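Side-chain contacts in LanC-like protein GCR2 (Arabidopsis thaliana, PDB 3T33), which binds zinc, belongs to the LanC-like family of lantibiotic-cyclase relatives and may play a role in abscisic acid signalling: residues E204-R207 against A208-L212; Y262-Q265 against N266-P269; Q303-T307 against K308-E312; N339-V342 against F343-L346. One frame throughout, in Å; residues are numbered along the deposited sequence.

The four contacts follow one another along the chain, and all lie in the helical, strand-free fold of the LanC-like family. Contact 1 is the last two turns of helix 195-212, contact 2 the end of helix 250-265, contact 3 the turn between helices 291-305 and 308-324, and contact 4 the middle of helix 336-350. Contacts 2 and 3, with centres 16 Å apart, touch where I264 packs on F310. Contact 4 is 16 Å from contact 3 between centres and is the buried one, about 10 Å from the chain's centre and near the zinc site; contact 1, with its centre 30 Å from that of contact 4, lies farther out. The set thus runs from helix ends at the periphery to the interior.

Contact 1 of 4, residues E204-R207 against A208-L212; sequences EIFR and AGRQL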
loop_
_atom_site.group_PDB
_atom_site.type_symbol
_atom_site.label_atom_id
_atom_site.label_comp_id
_atom_site.label_asym_id
_atom_site.label_seq_id
_atom_site.Cartn_x
_atom_site.Cartn_y
_atom_site.Cartn_z
ATOM N N GLU A 204 10.295 16.502 14.824
ATOM C CA GLU A 204 9.973 17.543 13.845
ATOM C C GLU A 204 8.597 17.367 13.314
ATOM O O GLU A 204 7.924 18.344 12.973
ATOM C CB GLU A 204 10.979 17.599 12.710
ATOM C CG GLU A 204 10.626 18.520 11.527
ATOM C CD GLU A 204 10.505 20.085 11.853
ATOM O OE1 GLU A 204 11.002 20.553 12.904
ATOM O OE2 GLU A 204 9.921 20.835 11.013
ATOM N N ILE A 205 8.164 16.112 13.178
ATOM C CA ILE A 205 6.801 15.894 12.732
ATOM C C ILE A 205 5.794 16.404 13.789
ATOM O O ILE A 205 4.807 17.021 13.425
ATOM C CB ILE A 205 6.544 14.404 12.203
ATOM C CG1 ILE A 205 7.243 14.178 10.827
ATOM C CG2 ILE A 205 5.048 14.150 12.015
ATOM C CD1 ILE A 205 7.482 12.746 10.403
ATOM N N PHE A 206 6.001 16.099 15.075
ATOM C CA PHE A 206 5.029 16.556 16.106
ATOM C C PHE A 206 5.102 18.077 16.273
ATOM O O PHE A 206 4.074 18.751 16.279
ATOM C CB PHE A 206 5.235 15.864 17.438
ATOM C CG PHE A 206 4.608 14.520 17.491
ATOM C CD1 PHE A 206 3.232 14.395 17.618
ATOM C CD2 PHE A 206 5.382 13.375 17.374
ATOM C CE1 PHE A 206 2.632 13.152 17.636
ATOM C CE2 PHE A 206 4.792 12.126 17.395
ATOM C CZ PHE A 206 3.395 12.018 17.528
ATOM N N ARG A 207 6.326 18.609 16.333
ATOM C CA ARG A 207 6.530 20.074 16.351
ATOM C C ARG A 207 5.719 20.819 15.273
ATOM O O ARG A 207 4.899 21.672 15.612
ATOM C CB ARG A 207 8.018 20.423 16.310
ATOM C CG ARG A 207 8.264 21.902 16.616
ATOM C CD ARG A 207 9.582 22.473 16.009
ATOM N NE ARG A 207 9.532 22.594 14.548
ATOM C CZ ARG A 207 8.675 23.348 13.853
ATOM N NH1 ARG A 207 7.742 24.071 14.473
ATOM N NH2 ARG A 207 8.752 23.371 12.500
ATOM N N ALA A 208 5.903 20.498 13.990
ATOM C CA ALA A 208 5.126 21.187 12.949
ATOM C C ALA A 208 3.612 20.915 12.999
ATOM O O ALA A 208 2.773 21.801 12.687
ATOM C CB ALA A 208 5.641 20.811 11.589
ATOM N N GLY A 209 3.251 19.665 13.311
ATOM C CA GLY A 209 1.860 19.315 13.374
ATOM C C GLY A 209 1.175 20.103 14.477
ATOM O O GLY A 209 0.098 20.631 14.254
ATOM N N ARG A 210 1.796 20.140 15.657
ATOM C CA ARG A 210 1.292 20.850 16.823
ATOM C C ARG A 210 1.219 22.362 16.588
ATOM O O ARG A 210 0.238 22.972 16.959
ATOM C CB ARG A 210 2.146 20.552 18.054
ATOM C CG ARG A 210 1.799 19.271 18.742
ATOM C CD ARG A 210 2.969 18.695 19.476
ATOM N NE ARG A 210 2.567 17.519 20.252
ATOM C CZ ARG A 210 3.400 16.767 20.977
ATOM N NH1 ARG A 210 4.702 17.048 21.027
ATOM N NH2 ARG A 210 2.932 15.717 21.667
ATOM N N GLN A 211 2.230 22.947 15.946
ATOM C CA GLN A 211 2.230 24.363 15.586
ATOM C C GLN A 211 1.076 24.724 14.660
ATOM O O GLN A 211 0.354 25.715 14.902
ATOM C CB GLN A 211 3.527 24.741 14.898
ATOM C CG GLN A 211 3.569 26.205 14.409
ATOM C CD GLN A 211 4.237 26.347 13.041
ATOM O OE1 GLN A 211 3.557 26.585 12.040
ATOM N NE2 GLN A 211 5.567 26.174 12.990
ATOM N N LEU A 212 0.879 23.964 13.589
ATOM C CA LEU A 212 -0.198 24.328 12.655
ATOM C C LEU A 212 -1.599 23.842 13.121
ATOM O O LEU A 212 -2.630 24.259 12.573
ATOM C CB LEU A 212 0.133 23.871 11.230
ATOM C CG LEU A 212 -0.761 24.289 10.074
ATOM C CD1 LEU A 212 -0.419 25.658 9.624
ATOM C CD2 LEU A 212 -0.570 23.363 8.922
#
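F206 and R210 sit one helical turn apart, and the arginine folds back so that a face of its guanidinium lies over the phenylalanine. CD1 of F206 stands 4.0 Å above the centre of that plane, while ring and guanidinium are turned 41° from each other, too far for a parallel stack. On the same side, R210 NH1 comes to 3.8 Å from F206 CB. In R210 CG lies opposite the carbonyl carbon (chi1 -82°), and the extended chain from there to NE runs back past the F206 carbonyl toward the start of the helix. The backbone below is regular: R210 N donates to F206 O at 2.7 Å, and A208, G209 and Q211 make the corresponding i to i+4 bonds. On another side of the helix R207 turns back on E204, its chain bent at chi3 (70°), and grips the carboxylate side-on in a salt bridge. NE reaches E204 OE1 at 3.0 Å from above the carboxylate plane, and NH2 reaches OE2 at 3.2 Å on its syn side, so the two bonds restrain the rotation of both groups. OE2 is also held by the hydroxyl of Y168. A208 puts its small CB beside this pair, 4.1 Å from R207 NH2. The cationic end of R210 is held by salt bridges to D255 and D251, which tie the end of helix 195-212 to the start of helix 250-265. F206 packs on E252 and V256 of that helix, and I205 leans on I239 and L243 of helix 236-244 and on R174 of helix 174-188.

Contact 2 of 4, residues Y262-Q265 against N266-P269; sequences YMIQ and NRFP
N266 and R267 carry the chain off the end of helix 250-265, their backbone nitrogens making weak bonds back to M263 O and I264 O, both at 3.3 Å, in place of the i to i+4 pattern. The N266 side chain doubles back along the last turn: ND2 donates to Y262 O at 3.1 Å. The acceptor lies close to the amide plane, so this bond helps hold the carboxamide's rotation. The same nitrogen sits over one face of the Y262 ring, 3.5 Å above its plane and displaced toward the rim, with ring and amide planes 40° apart. Y262 is set for this by a chi1 of 170°, which carries its ring opposite the backbone N so that its face lies under ND2 of N266; its hydroxyl bonds to E277. The asparagine side chain thus supplies a donor to a carbonyl of the last turn, one turn behind it, where the helix gives way to the loop that leads to helix 291-305. R267 leaves along another side of the helix. Its CG and CD pass the I264 carbonyl, CG 3.2 Å from I264 O, because CG stands between the backbone N and the carbonyl carbon (chi1 64°). Farther out, R267 NH1 meets CG2 of I264 at 4.0 Å, and NH2 forms a salt bridge to E316. I264 itself packs on E309, F310 and A313, so arginine and isoleucine both face helix 308-324.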
loop_
_atom_site.group_PDB
_atom_site.type_symbol
_atom_site.label_atom_id
_atom_site.label_comp_id
_atom_site.label_asym_id
_atom_site.label_seq_id
_atom_site.Cartn_x
_atom_site.Cartn_y
_atom_site.Cartn_z
ATOM N N TYR A 262 -10.693 13.056 15.346
ATOM C CA TYR A 262 -11.146 14.207 14.584
ATOM C C TYR A 262 -11.670 13.775 13.235
ATOM O O TYR A 262 -12.772 14.090 12.890
ATOM C CB TYR A 262 -10.005 15.214 14.422
ATOM C CG TYR A 262 -10.340 16.303 13.444
ATOM C CD1 TYR A 262 -11.089 17.416 13.847
ATOM C CD2 TYR A 262 -9.949 16.206 12.119
ATOM C CE1 TYR A 262 -11.413 18.395 12.956
ATOM C CE2 TYR A 262 -10.255 17.173 11.235
ATOM C CZ TYR A 262 -10.995 18.259 11.658
ATOM O OH TYR A 262 -11.307 19.219 10.759
ATOM N N MET A 263 -10.865 13.028 12.479
ATOM C CA MET A 263 -11.232 12.515 11.144
ATOM C C MET A 263 -12.477 11.610 11.128
ATOM O O MET A 263 -13.305 11.680 10.228
ATOM C CB MET A 263 -10.045 11.745 10.572
ATOM C CG MET A 263 -8.827 12.634 10.208
ATOM S SD MET A 263 -7.421 11.768 9.392
ATOM C CE MET A 263 -7.978 12.010 7.744
ATOM N N ILE A 264 -12.614 10.766 12.134
ATOM C CA ILE A 264 -13.767 9.889 12.225
ATOM C C ILE A 264 -15.029 10.740 12.352
ATOM O O ILE A 264 -15.926 10.680 11.493
ATOM C CB ILE A 264 -13.569 8.839 13.371
ATOM C CG1 ILE A 264 -12.413 7.904 12.995
ATOM C CG2 ILE A 264 -14.864 8.015 13.646
ATOM C CD1 ILE A 264 -11.953 7.010 14.083
ATOM N N GLN A 265 -15.050 11.608 13.374
ATOM C CA GLN A 265 -16.230 12.449 13.700
ATOM C C GLN A 265 -16.619 13.375 12.545
ATOM O O GLN A 265 -17.697 13.961 12.560
ATOM C CB GLN A 265 -15.970 13.288 14.959
ATOM C CG GLN A 265 -15.451 12.475 16.180
ATOM C CD GLN A 265 -14.914 13.362 17.341
ATOM O OE1 GLN A 265 -14.112 12.898 18.183
ATOM N NE2 GLN A 265 -15.370 14.630 17.400
ATOM N N ASN A 266 -15.768 13.481 11.528
ATOM C CA ASN A 266 -15.923 14.544 10.548
ATOM C C ASN A 266 -15.945 14.088 9.105
ATOM O O ASN A 266 -15.771 14.894 8.182
ATOM C CB ASN A 266 -14.834 15.584 10.743
ATOM C CG ASN A 266 -15.210 16.612 11.772
ATOM O OD1 ASN A 266 -16.132 17.367 11.533
ATOM N ND2 ASN A 266 -14.520 16.634 12.928
ATOM N N ARG A 267 -16.185 12.799 8.928
ATOM C CA ARG A 267 -16.301 12.172 7.613
ATOM C C ARG A 267 -17.658 12.484 6.965
ATOM O O ARG A 267 -18.555 13.038 7.612
ATOM C CB ARG A 267 -16.075 10.644 7.743
ATOM C CG ARG A 267 -17.137 9.962 8.571
ATOM C CD ARG A 267 -16.793 8.551 9.085
ATOM N NE ARG A 267 -18.049 7.953 9.527
ATOM C CZ ARG A 267 -18.207 6.905 10.327
ATOM N NH1 ARG A 267 -17.178 6.259 10.833
ATOM N NH2 ARG A 267 -19.433 6.512 10.631
ATOM N N PHE A 268 -17.801 12.140 5.685
ATOM C CA PHE A 268 -19.052 12.333 4.995
ATOM C C PHE A 268 -20.265 11.564 5.603
ATOM O O PHE A 268 -20.104 10.532 6.295
ATOM C CB PHE A 268 -18.882 12.017 3.500
ATOM C CG PHE A 268 -17.984 12.986 2.769
ATOM C CD1 PHE A 268 -18.291 14.364 2.731
ATOM C CD2 PHE A 268 -16.819 12.528 2.117
ATOM C CE1 PHE A 268 -17.460 15.267 2.053
ATOM C CE2 PHE A 268 -15.969 13.409 1.449
ATOM C CZ PHE A 268 -16.287 14.796 1.414
ATOM N N PRO A 269 -21.494 12.086 5.380
ATOM C CA PRO A 269 -22.685 11.291 5.702
ATOM C C PRO A 269 -22.648 9.858 5.079
ATOM O O PRO A 269 -23.202 8.919 5.660
ATOM C CB PRO A 269 -23.847 12.128 5.118
ATOM C CG PRO A 269 -23.178 13.320 4.298
ATOM C CD PRO A 269 -21.839 13.482 5.016
#

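Contact 3 of 4, residues Q303-T307 against K308-E312; sequences QVYNT and KEFVE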
loop_
_atom_site.group_PDB
_atom_site.type_symbol
_atom_site.label_atom_id
_atom_site.label_comp_id
_atom_site.label_asym_id
_atom_site.label_seq_id
_atom_site.Cartn_x
_atom_site.Cartn_y
_atom_site.Cartn_z
ATOM N N GLN A 303 -5.056 -2.006 15.958
ATOM C CA GLN A 303 -4.090 -3.017 16.477
ATOM C C GLN A 303 -3.239 -2.489 17.631
ATOM O O GLN A 303 -2.860 -3.235 18.525
ATOM C CB GLN A 303 -3.136 -3.537 15.379
ATOM C CG GLN A 303 -3.587 -4.788 14.601
ATOM C CD GLN A 303 -2.839 -4.980 13.237
ATOM O OE1 GLN A 303 -1.951 -4.175 12.871
ATOM N NE2 GLN A 303 -3.220 -6.035 12.476
ATOM N N VAL A 304 -2.889 -1.215 17.573
ATOM C CA VAL A 304 -1.961 -0.645 18.551
ATOM C C VAL A 304 -2.713 -0.218 19.798
ATOM O O VAL A 304 -2.231 -0.401 20.924
ATOM C CB VAL A 304 -1.258 0.661 18.039
ATOM C CG1 VAL A 304 -0.222 1.115 19.059
ATOM C CG2 VAL A 304 -0.604 0.453 16.734
ATOM N N TYR A 305 -3.879 0.388 19.580
ATOM C CA TYR A 305 -4.610 1.050 20.679
ATOM C C TYR A 305 -5.712 0.214 21.283
ATOM O O TYR A 305 -5.996 0.329 22.478
ATOM C CB TYR A 305 -5.078 2.431 20.249
ATOM C CG TYR A 305 -3.854 3.238 19.872
ATOM C CD1 TYR A 305 -2.733 3.219 20.709
ATOM C CD2 TYR A 305 -3.788 3.991 18.676
ATOM C CE1 TYR A 305 -1.581 3.928 20.394
ATOM C CE2 TYR A 305 -2.603 4.744 18.335
ATOM C CZ TYR A 305 -1.514 4.687 19.209
ATOM O OH TYR A 305 -0.334 5.357 18.947
ATOM N N ASN A 306 -6.265 -0.682 20.467
ATOM C CA ASN A 306 -7.391 -1.531 20.853
ATOM C C ASN A 306 -8.595 -0.767 21.384
ATOM O O ASN A 306 -8.993 -0.897 22.524
ATOM C CB ASN A 306 -6.990 -2.653 21.812
ATOM C CG ASN A 306 -7.923 -3.852 21.680
ATOM O OD1 ASN A 306 -8.758 -3.884 20.755
ATOM N ND2 ASN A 306 -7.802 -4.831 22.587
ATOM N N THR A 307 -9.187 0.019 20.522
ATOM C CA THR A 307 -10.237 0.894 20.938
ATOM C C THR A 307 -11.423 0.492 20.119
ATOM O O THR A 307 -11.268 0.174 18.937
ATOM C CB THR A 307 -9.807 2.325 20.599
ATOM O OG1 THR A 307 -8.887 2.767 21.602
ATOM C CG2 THR A 307 -10.941 3.250 20.581
ATOM N N LYS A 308 -12.600 0.516 20.731
ATOM C CA LYS A 308 -13.834 0.254 20.026
ATOM C C LYS A 308 -13.978 1.226 18.892
ATOM O O LYS A 308 -14.330 0.833 17.772
ATOM C CB LYS A 308 -15.031 0.411 20.953
ATOM C CG LYS A 308 -16.383 0.424 20.230
ATOM C CD LYS A 308 -17.093 -0.923 20.369
ATOM C CE LYS A 308 -18.069 -0.898 21.553
ATOM N NZ LYS A 308 -19.201 0.064 21.289
ATOM N N GLU A 309 -13.730 2.498 19.187
ATOM C CA GLU A 309 -13.897 3.562 18.194
ATOM C C GLU A 309 -13.179 3.244 16.871
ATOM O O GLU A 309 -13.713 3.542 15.812
ATOM C CB GLU A 309 -13.375 4.898 18.732
ATOM C CG GLU A 309 -13.634 6.103 17.770
ATOM C CD GLU A 309 -12.926 7.395 18.199
ATOM O OE1 GLU A 309 -12.063 7.336 19.110
ATOM O OE2 GLU A 309 -13.241 8.464 17.611
ATOM N N PHE A 310 -11.975 2.665 16.970
ATOM C CA PHE A 310 -11.057 2.488 15.846
ATOM C C PHE A 310 -11.456 1.234 15.106
ATOM O O PHE A 310 -11.708 1.312 13.916
ATOM C CB PHE A 310 -9.563 2.410 16.303
ATOM C CG PHE A 310 -8.976 3.745 16.802
ATOM C CD1 PHE A 310 -9.456 4.971 16.336
ATOM C CD2 PHE A 310 -7.932 3.752 17.720
ATOM C CE1 PHE A 310 -8.947 6.187 16.804
ATOM C CE2 PHE A 310 -7.403 4.949 18.180
ATOM C CZ PHE A 310 -7.924 6.183 17.712
ATOM N N VAL A 311 -11.573 0.107 15.827
ATOM C CA VAL A 311 -12.107 -1.143 15.287
ATOM C C VAL A 311 -13.355 -0.881 14.423
ATOM O O VAL A 311 -13.406 -1.244 13.236
ATOM C CB VAL A 311 -12.483 -2.135 16.425
ATOM C CG1 VAL A 311 -12.966 -3.462 15.864
ATOM C CG2 VAL A 311 -11.326 -2.411 17.295
ATOM N N GLU A 312 -14.337 -0.190 14.991
ATOM C CA GLU A 312 -15.609 -0.044 14.322
ATOM C C GLU A 312 -15.493 0.894 13.153
ATOM O O GLU A 312 -16.123 0.672 12.104
ATOM C CB GLU A 312 -16.713 0.432 15.298
ATOM C CG GLU A 312 -17.234 -0.674 16.273
ATOM C CD GLU A 312 -18.461 -0.205 17.105
ATOM O OE1 GLU A 312 -18.781 1.022 17.076
ATOM O OE2 GLU A 312 -19.111 -1.071 17.774
#
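Y305, on the last turn of one helix, and F310, on the first turn of the next, make the apolar contact of this turn. Y305 CD2 lies 3.8 Å from F310 CE2, the two side chains running across one another at a slant. T307 adds to this packing: its CG2 sits over one face of the F310 ring, 4.1 Å above the plane and displaced toward the rim, while T307 CB approaches F310 CD2 at 3.7 Å. With chi1 at -79° OG1 lies opposite the carbonyl carbon, which leaves the methyl CG2 opposite the backbone N and beside the carbonyl carbon, 3.5 Å from E309 CB. Among polar contacts, T307 O carries the junction. It accepts from V311 N at 3.1 Å, nearly in line with the carbonyl, and from F310 N at 3.3 Å, well above the carbonyl plane and with a more bent geometry, N-H...O 137°. CG2 of V311 lies close to the same oxygen. Charged groups add little across the turn: K308 curls toward E312 in a long salt bridge on the outer side of the new helix, and E309 has a weak bond to S261. F310 also packs on L298, A301 and A302 of helix 291-305, while Y305 meets I253 and K257 and so helps join this hairpin to helix 250-265. N306, with positive phi, ends helix 291-305, and T307 occupies the N-cap position of helix 308-324, without a capping bond from its side chain: a tight two-residue link in an alpha-alpha hairpin of the all-helical LanC-like fold.

Contact 4 of 4, residues N339-V342 against F343-L346; sequences NTYV and FLSL
S345 N donates to Y341 O at 2.7 Å, the shortest bond between the two halves of this helical segment, although its N-H...O angle of 144° is some way from straight. S345 CB lies at the same oxygen, 3.2 Å away, while OG points elsewhere, bonding to E414. The neighbouring rungs are L344 N to T340 O, in the carbonyl plane at 3.2 Å, and L346 N to V342 O. Along one side of the helix L344 reaches back to Y341: its CD1 meets CD1 of the tyrosine ring at 4.0 Å, the side chains slanting across each other. The extended leucine (chi2 176°) sends that methyl toward the earlier turn. At the far end of the ring Y341 OH is held by D401, and the ring also meets F410. On another side V342 and L346 run alongside each other, pointing the same way, with V342 CG1 4.0 Å from L346 CD1. F343 turns its ring back toward the preceding turn, at a slant: with chi1 at -48°, CD2 comes to 3.9 Å from T340 O, and F362 meets the ring edge-to-face. The T340 hydroxyl turns back to I336 O in its own helix. Every residue here is buried, with helix 392-402 against T340, Y341 and L344, helix 291-305 against V342 and S345, and helix 353-375 against T340, F343, L344 and L346. This is thus an interior helix, consistent with the alpha/alpha toroid of the LanC-like family; the N339 side chain lies about 9 Å from the zinc ion that C288, C333 and H334 bind.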
loop_
_atom_site.group_PDB
_atom_site.type_symbol
_atom_site.label_atom_id
_atom_site.label_comp_id
_atom_site.label_asym_id
_atom_site.label_seq_id
_atom_site.Cartn_x
_atom_site.Cartn_y
_atom_site.Cartn_z
ATOM N N ASN A 339 -7.334 -1.228 -3.408
ATOM C CA ASN A 339 -8.478 -1.390 -2.485
ATOM C C ASN A 339 -8.659 -2.831 -1.894
ATOM O O ASN A 339 -9.126 -2.989 -0.767
ATOM C CB ASN A 339 -9.741 -0.841 -3.106
ATOM C CG ASN A 339 -9.630 0.659 -3.391
ATOM O OD1 ASN A 339 -10.502 1.238 -3.972
ATOM N ND2 ASN A 339 -8.542 1.253 -3.037
ATOM N N THR A 340 -8.193 -3.854 -2.606
ATOM C CA THR A 340 -8.161 -5.187 -2.049
ATOM C C THR A 340 -7.521 -5.260 -0.664
ATOM O O THR A 340 -8.010 -5.993 0.220
ATOM C CB THR A 340 -7.387 -6.140 -3.026
ATOM O OG1 THR A 340 -8.116 -6.136 -4.233
ATOM C CG2 THR A 340 -7.343 -7.557 -2.506
ATOM N N TYR A 341 -6.450 -4.497 -0.466
ATOM C CA TYR A 341 -5.695 -4.504 0.791
ATOM C C TYR A 341 -6.530 -4.039 1.934
ATOM O O TYR A 341 -6.294 -4.417 3.111
ATOM C CB TYR A 341 -4.415 -3.648 0.693
ATOM C CG TYR A 341 -3.230 -4.395 0.048
ATOM C CD1 TYR A 341 -2.462 -5.299 0.775
ATOM C CD2 TYR A 341 -2.926 -4.220 -1.294
ATOM C CE1 TYR A 341 -1.404 -6.009 0.150
ATOM C CE2 TYR A 341 -1.884 -4.934 -1.913
ATOM C CZ TYR A 341 -1.114 -5.787 -1.188
ATOM O OH TYR A 341 -0.053 -6.465 -1.787
ATOM N N VAL A 342 -7.522 -3.223 1.650
ATOM C CA VAL A 342 -8.443 -2.906 2.758
ATOM C C VAL A 342 -9.028 -4.194 3.377
ATOM O O VAL A 342 -8.975 -4.388 4.606
ATOM C CB VAL A 342 -9.598 -1.966 2.303
ATOM C CG1 VAL A 342 -10.534 -1.748 3.439
ATOM C CG2 VAL A 342 -9.043 -0.611 1.898
ATOM N N PHE A 343 -9.542 -5.096 2.541
ATOM C CA PHE A 343 -10.109 -6.341 3.084
ATOM C C PHE A 343 -9.117 -7.250 3.745
ATOM O O PHE A 343 -9.372 -7.772 4.802
ATOM C CB PHE A 343 -10.951 -7.030 2.002
ATOM C CG PHE A 343 -11.890 -6.074 1.331
ATOM C CD1 PHE A 343 -12.746 -5.294 2.108
ATOM C CD2 PHE A 343 -11.881 -5.907 -0.048
ATOM C CE1 PHE A 343 -13.641 -4.418 1.509
ATOM C CE2 PHE A 343 -12.751 -5.045 -0.664
ATOM C CZ PHE A 343 -13.623 -4.263 0.106
ATOM N N LEU A 344 -7.964 -7.417 3.123
ATOM C CA LEU A 344 -6.811 -8.087 3.719
ATOM C C LEU A 344 -6.429 -7.479 5.036
ATOM O O LEU A 344 -6.086 -8.202 5.968
ATOM C CB LEU A 344 -5.596 -7.993 2.807
ATOM C CG LEU A 344 -5.843 -8.803 1.552
ATOM C CD1 LEU A 344 -4.640 -8.605 0.579
ATOM C CD2 LEU A 344 -6.061 -10.302 1.845
ATOM N N SER A 345 -6.512 -6.176 5.153
ATOM C CA SER A 345 -6.130 -5.566 6.412
ATOM C C SER A 345 -7.142 -5.882 7.520
ATOM O O SER A 345 -6.779 -6.064 8.679
ATOM C CB SER A 345 -5.988 -4.022 6.266
ATOM O OG SER A 345 -5.083 -3.507 7.278
ATOM N N LEU A 346 -8.420 -5.922 7.147
ATOM C CA LEU A 346 -9.517 -6.131 8.118
ATOM C C LEU A 346 -9.480 -7.619 8.554
ATOM O O LEU A 346 -9.603 -7.959 9.748
ATOM C CB LEU A 346 -10.856 -5.745 7.467
ATOM C CG LEU A 346 -11.038 -4.225 7.460
ATOM C CD1 LEU A 346 -12.091 -3.803 6.478
ATOM C CD2 LEU A 346 -11.397 -3.795 8.872
#